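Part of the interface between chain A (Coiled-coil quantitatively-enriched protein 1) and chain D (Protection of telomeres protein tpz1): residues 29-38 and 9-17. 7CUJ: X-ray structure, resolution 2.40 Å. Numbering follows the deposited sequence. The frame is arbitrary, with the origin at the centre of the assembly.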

# COMPACT_ATOMS: atom_id res chain seq x y z
N LEU A 29 -7.13 9.21 3.62
CA LEU A 29 -5.98 9.56 2.80
C LEU A 29 -4.72 8.87 3.34
O LEU A 29 -3.98 8.26 2.57
CB LEU A 29 -5.82 11.08 2.78
CG LEU A 29 -4.61 11.61 2.02
CD1 LEU A 29 -4.71 11.28 0.53
CD2 LEU A 29 -4.44 13.11 2.23
N VAL A 30 -4.49 8.99 4.65
CA VAL A 30 -3.32 8.42 5.30
C VAL A 30 -3.36 6.90 5.18
O VAL A 30 -2.33 6.27 4.97
CB VAL A 30 -3.20 8.89 6.76
CG1 VAL A 30 -2.20 8.06 7.55
CG2 VAL A 30 -2.84 10.37 6.84
N GLN A 31 -4.56 6.33 5.33
CA GLN A 31 -4.81 4.90 5.26
C GLN A 31 -4.45 4.39 3.86
O GLN A 31 -3.78 3.37 3.73
CB GLN A 31 -6.27 4.64 5.64
CG GLN A 31 -6.68 3.17 5.60
CD GLN A 31 -8.19 3.04 5.64
OE1 GLN A 31 -8.90 3.47 4.73
NE2 GLN A 31 -8.69 2.42 6.70
N TYR A 32 -4.90 5.11 2.83
CA TYR A 32 -4.67 4.76 1.43
C TYR A 32 -3.18 4.85 1.10
O TYR A 32 -2.70 4.13 0.23
CB TYR A 32 -5.50 5.68 0.52
CG TYR A 32 -5.49 5.29 -0.94
CD1 TYR A 32 -6.40 4.37 -1.44
CD2 TYR A 32 -4.56 5.83 -1.82
CE1 TYR A 32 -6.39 4.00 -2.77
CE2 TYR A 32 -4.53 5.47 -3.16
CZ TYR A 32 -5.45 4.55 -3.63
OH TYR A 32 -5.45 4.17 -4.94
N PHE A 33 -2.47 5.74 1.80
CA PHE A 33 -1.05 5.98 1.59
C PHE A 33 -0.21 5.31 2.68
O PHE A 33 0.96 5.63 2.84
CB PHE A 33 -0.77 7.48 1.58
CG PHE A 33 -0.93 8.16 0.24
CD1 PHE A 33 -2.17 8.62 -0.18
CD2 PHE A 33 0.17 8.33 -0.59
CE1 PHE A 33 -2.31 9.23 -1.42
CE2 PHE A 33 0.02 8.95 -1.83
CZ PHE A 33 -1.22 9.40 -2.24
N ALA A 34 -0.81 4.38 3.44
CA ALA A 34 -0.18 3.87 4.65
C ALA A 34 1.21 3.31 4.36
O ALA A 34 2.18 3.71 5.01
CB ALA A 34 -1.07 2.88 5.36
N PHE A 35 1.30 2.40 3.37
CA PHE A 35 2.54 1.76 2.99
C PHE A 35 3.57 2.81 2.58
O PHE A 35 4.70 2.81 3.07
CB PHE A 35 2.33 0.78 1.84
CG PHE A 35 3.58 0.04 1.42
CD1 PHE A 35 4.51 0.63 0.57
CD2 PHE A 35 3.85 -1.23 1.90
CE1 PHE A 35 5.67 -0.04 0.20
CE2 PHE A 35 5.01 -1.90 1.53
CZ PHE A 35 5.92 -1.31 0.68
N CYS A 36 3.15 3.70 1.68
CA CYS A 36 3.98 4.74 1.08
C CYS A 36 4.54 5.69 2.14
O CYS A 36 5.70 6.07 2.07
CB CYS A 36 3.16 5.53 0.06
SG CYS A 36 4.16 6.60 -0.99
N ILE A 37 3.70 6.06 3.11
CA ILE A 37 4.09 6.98 4.17
C ILE A 37 5.12 6.29 5.06
O ILE A 37 6.16 6.87 5.37
CB ILE A 37 2.87 7.49 4.96
CG1 ILE A 37 2.08 8.54 4.17
CG2 ILE A 37 3.28 8.01 6.33
CD1 ILE A 37 0.70 8.82 4.71
N ASP A 38 4.83 5.04 5.44
CA ASP A 38 5.70 4.25 6.31
C ASP A 38 7.07 4.10 5.65
O ASP A 38 8.09 4.25 6.32
CB ASP A 38 5.07 2.90 6.67
CG ASP A 38 5.98 2.02 7.51
OD1 ASP A 38 6.26 2.40 8.66
OD2 ASP A 38 6.40 0.97 7.00
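Chain D, residues 9-17: KPIPDYDFM

An irregular segment can pack on a helical surface mainly through apolar and aromatic side chains, and this contact, with no direct hydrogen bond between the stretches, is a good example. On chain A, one helix ends at Tyr32(A) and another begins at Ala34(A), with Phe33(A) as its N-cap. Chain D passes crosswise over the helix: Pro10(D) lies near Asp38(A), their CA atoms 6.1 Å apart, and Phe16(D) near Phe35(A), 7.7 Å between CA atoms. Between these points the chain folds into a type I turn from Ile11(D) to Tyr14(D), closed by Tyr14(D) N to Ile11(D) O at 3.0 Å; Pro12(D) and Asp13(D) make no contact, while the CA-to-CB bonds of Ile11(D) and Tyr14(D) point toward chain A. Ile11(D) CD1 reaches Ala34(A) CB at 4.0 Å, and Val30(A) CG1 and Ile37(A) CG2 at 4.1 Å each. The same Ile37(A) CG2 meets Pro10(D) CB at 3.6 Å. Tyr14(D) lays CE1 3.7 Å from Ala34(A) CB and brings OH to 3.4 Å from Phe35(A) CA. As the helix of chain D starts, Phe35(A) directs its ring edge at the face of Phe16(D), Phe35(A) CD2 lying 3.5 Å from Phe16(D) CE1. A water supplies the polar link, donating to Asp38(A) OD2 (3.3 Å) and accepting from Phe16(D) N (2.9 Å).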

# COMPACT_ATOMS: atom_id res chain seq x y z
N LYS D 9 8.07 6.31 14.14
CA LYS D 9 7.23 5.82 13.06
C LYS D 9 6.14 6.83 12.75
O LYS D 9 5.60 7.45 13.67
CB LYS D 9 6.57 4.49 13.45
CG LYS D 9 7.34 3.23 13.08
CD LYS D 9 6.45 2.01 12.99
CE LYS D 9 5.79 1.65 14.31
NZ LYS D 9 4.92 0.46 14.19
N PRO D 10 5.76 7.02 11.46
CA PRO D 10 4.70 7.96 11.10
C PRO D 10 3.31 7.48 11.53
O PRO D 10 2.50 8.27 12.00
CB PRO D 10 4.81 8.04 9.57
CG PRO D 10 5.40 6.70 9.17
CD PRO D 10 6.36 6.36 10.29
N ILE D 11 3.06 6.18 11.36
CA ILE D 11 1.80 5.55 11.75
C ILE D 11 2.11 4.55 12.85
O ILE D 11 2.57 3.44 12.57
CB ILE D 11 1.11 4.91 10.53
CG1 ILE D 11 0.98 5.90 9.37
CG2 ILE D 11 -0.23 4.31 10.92
CD1 ILE D 11 0.70 5.27 8.02
N PRO D 12 1.91 4.91 14.14
CA PRO D 12 2.43 4.12 15.26
C PRO D 12 2.06 2.64 15.26
O PRO D 12 2.89 1.80 15.60
CB PRO D 12 1.88 4.84 16.50
CG PRO D 12 1.66 6.26 16.03
CD PRO D 12 1.19 6.12 14.60
N ASP D 13 0.82 2.32 14.86
CA ASP D 13 0.30 0.97 14.95
C ASP D 13 0.58 0.17 13.67
O ASP D 13 0.31 -1.03 13.62
CB ASP D 13 -1.18 0.96 15.34
CG ASP D 13 -2.08 1.62 14.31
OD1 ASP D 13 -1.98 2.85 14.14
OD2 ASP D 13 -2.87 0.88 13.67
N TYR D 14 1.12 0.84 12.64
CA TYR D 14 1.39 0.21 11.36
C TYR D 14 2.60 -0.72 11.48
O TYR D 14 3.68 -0.30 11.87
CB TYR D 14 1.66 1.25 10.27
CG TYR D 14 1.76 0.69 8.87
CD1 TYR D 14 0.62 0.52 8.09
CD2 TYR D 14 2.98 0.32 8.32
CE1 TYR D 14 0.69 0.01 6.81
CE2 TYR D 14 3.07 -0.20 7.04
CZ TYR D 14 1.92 -0.35 6.28
OH TYR D 14 2.00 -0.87 5.02
N ASP D 15 2.38 -1.99 11.10
CA ASP D 15 3.41 -3.01 11.06
C ASP D 15 3.14 -3.93 9.87
O ASP D 15 2.27 -4.80 9.93
CB ASP D 15 3.48 -3.78 12.38
CG ASP D 15 4.66 -4.73 12.49
OD1 ASP D 15 5.02 -5.35 11.47
OD2 ASP D 15 5.22 -4.84 13.60
N PHE D 16 3.91 -3.73 8.79
CA PHE D 16 3.66 -4.38 7.52
C PHE D 16 3.83 -5.90 7.63
O PHE D 16 3.02 -6.65 7.11
CB PHE D 16 4.56 -3.79 6.43
CG PHE D 16 4.23 -4.27 5.04
CD1 PHE D 16 3.08 -3.84 4.39
CD2 PHE D 16 5.07 -5.16 4.37
CE1 PHE D 16 2.78 -4.28 3.11
CE2 PHE D 16 4.77 -5.60 3.09
CZ PHE D 16 3.62 -5.16 2.46
N MET D 17 4.90 -6.33 8.32
CA MET D 17 5.23 -7.74 8.43
C MET D 17 4.20 -8.49 9.27
O MET D 17 3.77 -9.57 8.88
CB MET D 17 6.63 -7.94 9.01
CG MET D 17 7.74 -7.69 8.01
SD MET D 17 9.37 -8.23 8.59
CE MET D 17 9.15 -10.01 8.62
O HOH W 1 6.11 -1.81 8.69